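Side-chain contacts in oxidoreductase (PDB 3Q2K), which binds NADH and UDP-N-acetylglucosaminuronic acid and probably oxidises this sugar nucleotide on the way to 2,3-diacetamido-2,3-dideoxy-D-mannuronic acid: residues 50-53 with 54-57; 127-130 with 131-135; 284-287 with 288-291; 304-307 with 308-312; 347-350 with 351-355. All coordinates share one frame; numbering follows the deposited sequence.

Contact 1 of 5, residues 50-53 with 54-57; sequences AQHG and DRAE
His52 and Arg55 meet in the turn that carries the chain from helix 42-50 into strand 56-62, one of the helix-to-strand connections of the NAD-binding Rossmann fold. Backbone bonds shape this turn, and a single oxygen does most of the work. His52 O accepts from Arg55 N at 2.7 Å and from Ala56 N at 3.0 Å. The two donors come in from opposite faces of its carbonyl plane, which ties down the path of the chain just as the strand begins. A CA-H...O contact adds to this, Gly53 CA lying 3.4 Å from Ala56 O.

The side-chain bond is longer. The two side chains run side by side in the same direction, and Arg55 NH1 donates to His52 ND1 over 3.3 Å with an N-H...N angle of 158°. The nitrogen of the ring sits at the edge of the guanidinium, in its plane, yet NH1 is tilted out of the imidazole plane; the two flat groups are turned 43° apart. A bend at chi3 (-57°) takes the arginine tip back toward the ring.

Partners on helix 321-333 hold the polar ends of both side chains: Arg55 NH1 also forms a salt bridge with Asp326, NH2 bonds Asn330 OD1, and His52 NE2 bonds Pro322 O. A donor at NE2 and an acceptor at ND1 are consistent with a neutral histidine. Asp54, its CB-CG bond nearly eclipsing the CA-N bond, folds back until Asp54 OD2 lies 3.1 Å from Gly53 C.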
# COMPACT_ATOMS: atom_id res chain seq x y z
N ALA C 50 -48.05 -9.84 -23.07
CA ALA C 50 -49.47 -9.85 -23.41
C ALA C 50 -49.91 -8.45 -23.83
O ALA C 50 -50.85 -8.29 -24.60
CB ALA C 50 -50.29 -10.35 -22.24
N GLN C 51 -49.22 -7.43 -23.34
CA GLN C 51 -49.57 -6.08 -23.75
C GLN C 51 -49.08 -5.83 -25.18
O GLN C 51 -49.37 -4.79 -25.76
CB GLN C 51 -48.99 -5.07 -22.76
CG GLN C 51 -49.95 -3.96 -22.41
CD GLN C 51 -49.99 -3.69 -20.92
OE1 GLN C 51 -49.51 -2.64 -20.49
NE2 GLN C 51 -50.52 -4.62 -20.14
N HIS C 52 -48.37 -6.79 -25.77
CA HIS C 52 -48.00 -6.67 -27.18
C HIS C 52 -48.47 -7.89 -27.96
O HIS C 52 -47.81 -8.29 -28.92
CB HIS C 52 -46.48 -6.54 -27.33
CG HIS C 52 -45.92 -5.30 -26.70
ND1 HIS C 52 -45.61 -4.17 -27.43
CD2 HIS C 52 -45.62 -5.00 -25.41
CE1 HIS C 52 -45.16 -3.23 -26.62
NE2 HIS C 52 -45.16 -3.71 -25.39
N GLY C 53 -49.60 -8.44 -27.53
CA GLY C 53 -50.19 -9.64 -28.12
C GLY C 53 -50.15 -9.73 -29.63
O GLY C 53 -50.16 -10.83 -30.20
N ASP C 54 -50.07 -8.59 -30.30
CA ASP C 54 -50.02 -8.54 -31.76
C ASP C 54 -48.64 -8.77 -32.36
O ASP C 54 -48.49 -9.26 -33.48
CB ASP C 54 -50.61 -7.22 -32.26
CG ASP C 54 -50.90 -6.26 -31.12
OD1 ASP C 54 -51.28 -5.11 -31.41
OD2 ASP C 54 -50.76 -6.68 -29.95
N ARG C 55 -47.60 -8.44 -31.60
CA ARG C 55 -46.25 -8.66 -32.12
C ARG C 55 -45.52 -9.82 -31.46
O ARG C 55 -44.53 -10.36 -31.96
CB ARG C 55 -45.48 -7.34 -32.11
CG ARG C 55 -46.16 -6.33 -33.03
CD ARG C 55 -45.37 -5.04 -33.16
NE ARG C 55 -45.18 -4.52 -31.81
CZ ARG C 55 -44.14 -3.77 -31.46
NH1 ARG C 55 -44.03 -3.36 -30.20
NH2 ARG C 55 -43.23 -3.45 -32.37
N ALA C 56 -46.06 -10.26 -30.33
CA ALA C 56 -45.34 -11.26 -29.56
C ALA C 56 -46.36 -12.14 -28.86
O ALA C 56 -47.49 -11.73 -28.57
CB ALA C 56 -44.44 -10.58 -28.53
N GLU C 57 -45.91 -13.35 -28.57
CA GLU C 57 -46.68 -14.19 -27.67
C GLU C 57 -45.77 -15.08 -26.84
O GLU C 57 -44.68 -15.45 -27.28
CB GLU C 57 -47.57 -15.13 -28.49
CG GLU C 57 -46.90 -15.76 -29.71
CD GLU C 57 -47.81 -16.69 -30.49
OE1 GLU C 57 -47.30 -17.66 -31.11
OE2 GLU C 57 -49.04 -16.46 -30.45

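Contact 2 of 5, residues 127-130 with 131-135; sequences TRWE and DGKRM
Lys133 NZ reaches Glu130 OE2 at 2.7 Å, a salt bridge formed on the syn side of the carboxylate but 33° out of its plane. On the way there the lysine chain runs over one face of the Trp129 indole: Lys133 CD lies 3.7 Å from Trp129 CE2 near the rim of the ring system, and CG makes a CH-pi contact with the six-membered ring. The bend at chi3 (-58°) sets NZ beside the NE1 edge of the indole, within reach of the glutamate, whose own chain is bent at chi2 to meet it. NZ and NE1 are both donors and do not bond each other.

A second pair lies further round. Arg134 NH1 bonds Asp131 OD1 at 2.7 Å in a salt bridge close to the guanidinium plane, while one face of the same guanidinium covers Glu130 O, 3.7 Å from Arg134 CZ. The other oxygen, Asp131 OD2, lies against the aliphatic part of Arg128, with Arg128 CD at 3.5 Å.

All this happens on the first turns of helix 129-142, the crossover helix of a beta-alpha-beta unit between strands 118-121 and 146-148 of the Rossmann domain. Arg128 holds the N-cap position, and Arg128 O takes Gly132 N at 3.1 Å. Water 1 accepts from Thr127 N and donates to Asp131 OD2 at 2.9 Å, so the aspartate is held to the chain just ahead of the helix. Further out, Trp129 NE1 donates to Asp370 O of the chain terminus, and Asp131 and Arg134 rest on Trp107 of helix 105-114.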
# COMPACT_ATOMS: atom_id res chain seq x y z
N THR C 127 -23.95 -11.75 -10.83
CA THR C 127 -23.50 -11.27 -9.53
C THR C 127 -21.96 -11.28 -9.51
O THR C 127 -21.33 -10.76 -8.60
CB THR C 127 -24.03 -12.20 -8.42
OG1 THR C 127 -23.67 -13.53 -8.79
CG2 THR C 127 -25.55 -12.21 -8.33
N ARG C 128 -21.34 -11.91 -10.51
CA ARG C 128 -19.88 -11.93 -10.59
C ARG C 128 -19.34 -11.36 -11.88
O ARG C 128 -19.89 -11.62 -12.96
CB ARG C 128 -19.37 -13.36 -10.38
CG ARG C 128 -19.62 -13.81 -8.95
CD ARG C 128 -19.81 -15.32 -8.87
NE ARG C 128 -19.82 -15.74 -7.47
CZ ARG C 128 -19.61 -16.98 -7.03
NH1 ARG C 128 -19.37 -18.00 -7.84
NH2 ARG C 128 -19.62 -17.24 -5.74
N TRP C 129 -18.29 -10.55 -11.79
CA TRP C 129 -17.77 -9.92 -13.00
C TRP C 129 -17.48 -10.92 -14.12
O TRP C 129 -17.95 -10.80 -15.25
CB TRP C 129 -16.54 -9.07 -12.66
CG TRP C 129 -15.82 -8.43 -13.80
CD1 TRP C 129 -14.51 -8.62 -14.13
CD2 TRP C 129 -16.34 -7.51 -14.77
NE1 TRP C 129 -14.18 -7.88 -15.24
CE2 TRP C 129 -15.30 -7.20 -15.67
CE3 TRP C 129 -17.60 -6.94 -14.99
CZ2 TRP C 129 -15.45 -6.32 -16.74
CZ3 TRP C 129 -17.75 -6.04 -16.04
CH2 TRP C 129 -16.68 -5.75 -16.92
N GLU C 130 -16.75 -11.98 -13.80
CA GLU C 130 -16.29 -12.93 -14.81
C GLU C 130 -17.49 -13.63 -15.43
O GLU C 130 -17.47 -13.94 -16.61
CB GLU C 130 -15.35 -13.99 -14.21
CG GLU C 130 -13.91 -13.52 -14.02
CD GLU C 130 -13.32 -12.89 -15.28
OE1 GLU C 130 -13.64 -13.37 -16.39
OE2 GLU C 130 -12.55 -11.91 -15.20
N ASP C 131 -18.57 -13.82 -14.67
CA ASP C 131 -19.68 -14.60 -15.21
C ASP C 131 -20.36 -13.68 -16.22
O ASP C 131 -20.82 -14.12 -17.27
CB ASP C 131 -20.72 -15.02 -14.16
CG ASP C 131 -20.15 -15.98 -13.12
OD1 ASP C 131 -19.05 -16.51 -13.36
OD2 ASP C 131 -20.76 -16.23 -12.06
N GLY C 132 -20.46 -12.41 -15.87
CA GLY C 132 -21.09 -11.48 -16.80
C GLY C 132 -20.30 -11.33 -18.10
O GLY C 132 -20.90 -11.29 -19.17
N LYS C 133 -18.97 -11.25 -18.04
CA LYS C 133 -18.16 -11.35 -19.26
C LYS C 133 -18.40 -12.61 -20.09
O LYS C 133 -18.50 -12.57 -21.32
CB LYS C 133 -16.67 -11.15 -19.00
CG LYS C 133 -16.29 -9.70 -18.66
CD LYS C 133 -14.79 -9.45 -18.61
CE LYS C 133 -14.19 -10.38 -17.58
NZ LYS C 133 -12.84 -10.03 -17.08
N ARG C 134 -18.49 -13.76 -19.43
CA ARG C 134 -18.70 -15.03 -20.12
C ARG C 134 -20.07 -15.07 -20.78
O ARG C 134 -20.17 -15.55 -21.91
CB ARG C 134 -18.58 -16.18 -19.12
CG ARG C 134 -17.48 -17.17 -19.42
CD ARG C 134 -17.75 -18.38 -18.55
NE ARG C 134 -17.90 -18.01 -17.14
CZ ARG C 134 -16.92 -17.62 -16.32
NH1 ARG C 134 -17.18 -17.31 -15.06
NH2 ARG C 134 -15.67 -17.52 -16.74
N MET C 135 -21.11 -14.57 -20.11
CA MET C 135 -22.44 -14.45 -20.73
C MET C 135 -22.28 -13.70 -22.05
O MET C 135 -22.67 -14.21 -23.09
CB MET C 135 -23.41 -13.58 -19.92
CG MET C 135 -23.82 -14.05 -18.55
SD MET C 135 -24.76 -12.64 -17.94
CE MET C 135 -26.27 -12.81 -18.89
O HOH W 1 -22.91 -14.39 -11.39

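Contact 3 of 5, residues 284-287 with 288-291; sequences GGVA and VNRI
Asn289 reaches back across the turn to Ala287, Asn289 OD1 accepting from Ala287 N at 2.7 Å, almost in line with the amide C=O. Its CG lies between the backbone N and the carbonyl carbon (chi1 48°), which folds the amide in over the loop. There it closes the tight side of a beta hairpin. Gly285, with no side chain, lets Asn289 OD1 come to 3.4 Å from Gly285 CA. Gly284 O is doubly gripped, by Asn289 N at 3.0 Å and by Arg290 N at 3.1 Å; the second donor stands well above the carbonyl plane. Two successive residues facing one is the classic beta bulge, and Gly284 N returns a bond to Arg290 O at 2.9 Å. Val288, between the loop and the bulge, has left-handed backbone angles.

The other side is looser. Water 2 sits between Val286 N and Asn289 ND2, accepting from each at 3.2 Å. Arg290 is exposed; a bend at chi3 (90°) lays one face of its guanidinium above Gly285 N, off centre, while NE makes its salt bridge with Asp292.

The turn joins strands 279-284 and 290-296 in the C-terminal domain, and the side chain of Ala287 comes within about 6 Å of the bound UDP-sugar. Val288 packs on Leu158 of helix 156-166 and Tyr212 of helix 210-220, and Ile291 touches both helix 156-166 and helix 306-315.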
# COMPACT_ATOMS: atom_id res chain seq x y z
N GLY C 284 -36.55 13.51 -7.93
CA GLY C 284 -36.97 12.82 -6.71
C GLY C 284 -38.11 11.84 -6.86
O GLY C 284 -38.33 11.26 -7.92
N GLY C 285 -38.85 11.70 -5.76
CA GLY C 285 -39.88 10.68 -5.67
C GLY C 285 -39.30 9.47 -4.98
O GLY C 285 -38.14 9.47 -4.57
N VAL C 286 -40.10 8.41 -4.86
CA VAL C 286 -39.57 7.14 -4.39
C VAL C 286 -38.70 6.39 -5.40
O VAL C 286 -37.92 5.51 -5.02
CB VAL C 286 -40.68 6.23 -3.82
CG1 VAL C 286 -41.39 6.96 -2.69
CG2 VAL C 286 -41.66 5.81 -4.90
N ALA C 287 -38.81 6.80 -6.66
CA ALA C 287 -38.20 6.08 -7.78
C ALA C 287 -37.92 6.95 -9.00
O ALA C 287 -38.37 6.64 -10.10
CB ALA C 287 -39.00 4.83 -8.16
N VAL C 288 -37.23 8.07 -8.81
CA VAL C 288 -36.82 8.96 -9.89
C VAL C 288 -38.02 9.15 -10.80
O VAL C 288 -37.90 9.03 -12.01
CB VAL C 288 -35.55 8.53 -10.67
CG1 VAL C 288 -34.27 8.81 -9.85
CG2 VAL C 288 -35.64 7.07 -11.11
N ASN C 289 -39.16 9.47 -10.20
CA ASN C 289 -40.41 9.51 -10.93
C ASN C 289 -41.01 10.91 -10.90
O ASN C 289 -42.08 11.16 -11.45
CB ASN C 289 -41.41 8.56 -10.28
CG ASN C 289 -41.47 8.76 -8.77
OD1 ASN C 289 -40.60 8.30 -8.03
ND2 ASN C 289 -42.48 9.49 -8.32
N ARG C 290 -40.31 11.84 -10.25
CA ARG C 290 -40.84 13.19 -10.16
C ARG C 290 -39.75 14.24 -10.15
O ARG C 290 -38.97 14.36 -9.21
CB ARG C 290 -41.67 13.37 -8.88
CG ARG C 290 -41.98 14.84 -8.68
CD ARG C 290 -42.83 15.12 -7.45
NE ARG C 290 -41.90 15.33 -6.34
CZ ARG C 290 -41.80 14.49 -5.33
NH1 ARG C 290 -42.61 13.44 -5.30
NH2 ARG C 290 -40.92 14.70 -4.36
N ILE C 291 -39.73 15.03 -11.21
CA ILE C 291 -38.68 16.02 -11.36
C ILE C 291 -39.00 17.18 -10.43
O ILE C 291 -40.03 17.83 -10.62
CB ILE C 291 -38.66 16.53 -12.81
CG1 ILE C 291 -38.12 15.43 -13.73
CG2 ILE C 291 -37.84 17.80 -12.99
CD1 ILE C 291 -38.16 15.89 -15.18
O HOH W 2 -43.10 9.39 -5.23

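Contact 4 of 5, residues 304-307 with 308-312; sequences DKIR and EANYE
The opening turns of helix 306-315 set Ile306 beside Asn310, one turn on, with both side chains running the same way. The asparagine CG lies beside its own backbone N (chi1 -64°), which turns the flat amide back toward Ile306. The branch it meets there is CG2, with Ile306 CG2 3.6 Å from Asn310 OD1. Asn310 CG comes within 3.2 Å of Ile306 O, but the amide ND2 has a poor angle there; the bond to that carbonyl is made by the backbone, Asn310 N to Ile306 O at 2.8 Å and nearly straight (172°).

Lys305, at the N-cap position, gives its carbonyl to the next turn, Lys305 O accepting from Ala309 N at 2.9 Å in a more bent bond. Ala309 CB packs on Lys305 O at 3.4 Å. On the outer side the contact thins out: Lys305 NZ and Glu308 OE1 stay 5.7 Å apart, too far for a salt bridge, and the lysine also has a long, weak ion pair with Asp302 OD1. Tyr311 N closes the next turn on Arg307 O.

One flank of this surface helix packs on the domain. Ala309 rests on Ala156 and Leu160 of helix 156-166, Asn310 on Thr157 of that helix, and Ile306 and Asn310 lie on strand 290-296, the isoleucine against Ile291 and Trp294.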
# COMPACT_ATOMS: atom_id res chain seq x y z
N ASP C 304 -41.16 22.78 -20.99
CA ASP C 304 -42.60 22.68 -20.77
C ASP C 304 -43.13 21.27 -20.61
O ASP C 304 -44.34 21.08 -20.52
CB ASP C 304 -43.37 23.36 -21.91
CG ASP C 304 -42.92 24.79 -22.14
OD1 ASP C 304 -42.83 25.54 -21.14
OD2 ASP C 304 -42.65 25.14 -23.31
N LYS C 305 -42.27 20.26 -20.56
CA LYS C 305 -42.75 18.89 -20.69
C LYS C 305 -42.70 18.13 -19.36
O LYS C 305 -42.93 16.92 -19.30
CB LYS C 305 -41.89 18.14 -21.72
CG LYS C 305 -42.16 18.46 -23.18
CD LYS C 305 -41.69 17.31 -24.07
CE LYS C 305 -41.26 17.76 -25.46
NZ LYS C 305 -42.06 18.92 -25.95
N ILE C 306 -42.39 18.87 -18.30
CA ILE C 306 -42.03 18.26 -17.02
C ILE C 306 -43.17 17.64 -16.23
O ILE C 306 -43.08 16.50 -15.74
CB ILE C 306 -41.40 19.26 -16.05
CG1 ILE C 306 -40.16 19.87 -16.70
CG2 ILE C 306 -41.16 18.54 -14.72
CD1 ILE C 306 -39.62 21.08 -15.98
N ARG C 307 -44.22 18.43 -16.08
CA ARG C 307 -45.33 17.98 -15.24
C ARG C 307 -45.88 16.75 -15.95
O ARG C 307 -46.15 15.71 -15.35
CB ARG C 307 -46.40 19.06 -14.99
CG ARG C 307 -46.97 18.96 -13.58
CD ARG C 307 -48.15 19.85 -13.24
NE ARG C 307 -49.40 19.10 -13.10
CZ ARG C 307 -50.41 19.16 -13.96
NH1 ARG C 307 -51.51 18.44 -13.79
NH2 ARG C 307 -50.31 19.96 -15.01
N GLU C 308 -45.97 16.86 -17.27
CA GLU C 308 -46.45 15.73 -18.05
C GLU C 308 -45.48 14.55 -17.90
O GLU C 308 -45.91 13.40 -17.86
CB GLU C 308 -46.69 16.19 -19.49
CG GLU C 308 -46.37 15.19 -20.60
CD GLU C 308 -46.74 15.72 -21.97
OE1 GLU C 308 -45.85 16.09 -22.77
OE2 GLU C 308 -47.96 15.77 -22.24
N ALA C 309 -44.17 14.76 -17.81
CA ALA C 309 -43.30 13.59 -17.71
C ALA C 309 -43.41 12.93 -16.33
O ALA C 309 -43.42 11.71 -16.18
CB ALA C 309 -41.87 14.01 -18.01
N ASN C 310 -43.52 13.77 -15.30
CA ASN C 310 -43.74 13.30 -13.93
C ASN C 310 -45.00 12.44 -13.90
O ASN C 310 -45.01 11.33 -13.35
CB ASN C 310 -43.91 14.47 -12.96
CG ASN C 310 -42.67 15.33 -12.84
OD1 ASN C 310 -42.66 16.42 -12.25
ND2 ASN C 310 -41.63 14.90 -13.53
N TYR C 311 -46.08 12.96 -14.48
CA TYR C 311 -47.33 12.24 -14.29
C TYR C 311 -47.20 10.89 -14.98
O TYR C 311 -47.61 9.85 -14.45
CB TYR C 311 -48.58 12.98 -14.77
CG TYR C 311 -49.78 12.05 -14.73
CD1 TYR C 311 -50.12 11.30 -15.85
CD2 TYR C 311 -50.51 11.87 -13.57
CE1 TYR C 311 -51.19 10.42 -15.81
CE2 TYR C 311 -51.59 11.00 -13.52
CZ TYR C 311 -51.92 10.28 -14.65
OH TYR C 311 -52.98 9.40 -14.62
N GLU C 312 -46.62 10.91 -16.18
CA GLU C 312 -46.38 9.67 -16.89
C GLU C 312 -45.48 8.67 -16.18
O GLU C 312 -45.85 7.50 -16.04
CB GLU C 312 -45.86 9.98 -18.29
CG GLU C 312 -45.44 8.72 -19.02
CD GLU C 312 -44.88 9.03 -20.39
OE1 GLU C 312 -44.31 8.08 -20.98
OE2 GLU C 312 -44.98 10.18 -20.87

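Contact 5 of 5, residues 347-350 with 351-355; sequences QSLA and LLTAI
Thr353 leans its side chain on Leu349, one turn back along the helix. Thr353 CB lies 3.4 Å from Leu349 O and almost as close to Ala350 O, wedged over two successive carbonyls. From CB the branches part: CG2 goes anti to the backbone N, while OG1 stays beside it (chi1 -59°), and this puts the hydroxyl over the carbonyl one turn back. Thr353 OG1 donates to Leu349 O at 2.8 Å, from 37° above the carbonyl plane. Leu349 O also takes Thr353 N, at 2.8 Å, from the opposite face, so two donors of one residue straddle it. Leu349 CD1 lies loosely alongside Thr353 OG1, at 4.1 Å.

A threonine hydroxyl returning to the carbonyl four residues earlier is a familiar way for a helix to satisfy a polar side chain internally. Here it lies in helix 342-361, a long helix of the C-terminal domain, on the side that packs against Trp129 of helix 129-142. Leu352 leans on the helix backbone in a similar way without a polar group: Leu352 CG sits 3.2 Å from Ser348 O, and Leu352 N bonds Ser348 O at 2.9 Å. Ala354 CB is 3.4 Å from Ala350 O. The N-H of Leu351 makes a weak bond to Gln347 O.

Leu351 packs on Val223 and Val226 of strand 223-231, while Ser348 and Leu352 reach helix 210-220 through Asp214 and Val213. Gln347 packs on Glu238 of a neighbouring subunit.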
# COMPACT_ATOMS: atom_id res chain seq x y z
N GLN C 347 -21.65 -2.45 -18.06
CA GLN C 347 -21.21 -1.16 -17.58
C GLN C 347 -21.63 -1.07 -16.11
O GLN C 347 -20.82 -0.78 -15.23
CB GLN C 347 -21.87 -0.04 -18.39
CG GLN C 347 -20.94 1.00 -18.96
CD GLN C 347 -19.82 0.41 -19.79
OE1 GLN C 347 -19.40 1.02 -20.77
NE2 GLN C 347 -19.31 -0.76 -19.41
N SER C 348 -22.88 -1.35 -15.78
CA SER C 348 -23.24 -1.27 -14.37
C SER C 348 -22.72 -2.47 -13.57
O SER C 348 -22.39 -2.35 -12.39
CB SER C 348 -24.77 -1.17 -14.32
OG SER C 348 -25.26 -2.47 -14.58
N LEU C 349 -22.59 -3.65 -14.19
CA LEU C 349 -21.99 -4.77 -13.46
C LEU C 349 -20.57 -4.41 -13.02
O LEU C 349 -20.15 -4.77 -11.93
CB LEU C 349 -21.92 -6.05 -14.30
CG LEU C 349 -21.35 -7.26 -13.55
CD1 LEU C 349 -22.10 -7.47 -12.24
CD2 LEU C 349 -21.49 -8.56 -14.36
N ALA C 350 -19.84 -3.73 -13.89
CA ALA C 350 -18.50 -3.25 -13.56
C ALA C 350 -18.41 -2.27 -12.39
O ALA C 350 -17.56 -2.45 -11.53
CB ALA C 350 -17.79 -2.70 -14.80
N LEU C 351 -19.25 -1.24 -12.34
CA LEU C 351 -19.38 -0.43 -11.13
C LEU C 351 -19.78 -1.20 -9.87
O LEU C 351 -19.27 -0.92 -8.78
CB LEU C 351 -20.45 0.64 -11.34
CG LEU C 351 -19.99 1.80 -12.21
CD1 LEU C 351 -21.17 2.72 -12.44
CD2 LEU C 351 -18.91 2.51 -11.42
N LEU C 352 -20.73 -2.13 -9.97
CA LEU C 352 -21.12 -2.86 -8.77
C LEU C 352 -19.88 -3.63 -8.35
O LEU C 352 -19.63 -3.75 -7.16
CB LEU C 352 -22.25 -3.88 -9.01
CG LEU C 352 -23.52 -3.24 -9.57
CD1 LEU C 352 -24.48 -4.32 -10.06
CD2 LEU C 352 -24.15 -2.35 -8.51
N THR C 353 -19.18 -4.23 -9.32
CA THR C 353 -18.02 -5.03 -8.94
C THR C 353 -17.01 -4.13 -8.24
O THR C 353 -16.45 -4.45 -7.18
CB THR C 353 -17.36 -5.72 -10.17
OG1 THR C 353 -18.32 -6.55 -10.81
CG2 THR C 353 -16.22 -6.65 -9.76
N ALA C 354 -16.79 -2.95 -8.81
CA ALA C 354 -15.81 -2.01 -8.26
C ALA C 354 -16.23 -1.58 -6.85
O ALA C 354 -15.45 -1.58 -5.89
CB ALA C 354 -15.66 -0.79 -9.20
N ILE C 355 -17.51 -1.21 -6.72
CA ILE C 355 -18.05 -0.92 -5.39
C ILE C 355 -17.92 -2.07 -4.39
O ILE C 355 -17.52 -1.83 -3.25
CB ILE C 355 -19.52 -0.54 -5.47
CG1 ILE C 355 -19.61 0.86 -6.08
CG2 ILE C 355 -20.17 -0.65 -4.09
CD1 ILE C 355 -21.04 1.12 -6.43

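Contacts 1 and 4 lie at the surface, contact 5 is buried, and contacts 2 and 3 fall between. Contacts 2 and 5 touch across the two family regions: Trp129 CZ3 lies 3.6 Å from Ala350 CB, so the crossover helix of the nucleotide-binding domain meets helix 342-361. Contacts 3 and 4 also touch, Ile291 CB packing on Ile306 CG2 at 3.7 Å where strand meets helix; contact 1 stands apart from all the others. The chemistry follows the setting. Salt bridges mark contact 2, and a histidine-arginine bond contact 1. Contact 3 relies on an asparagine amide within its turn, contact 5 on leucines and an internally bonded threonine, contact 4 mostly on helix backbone.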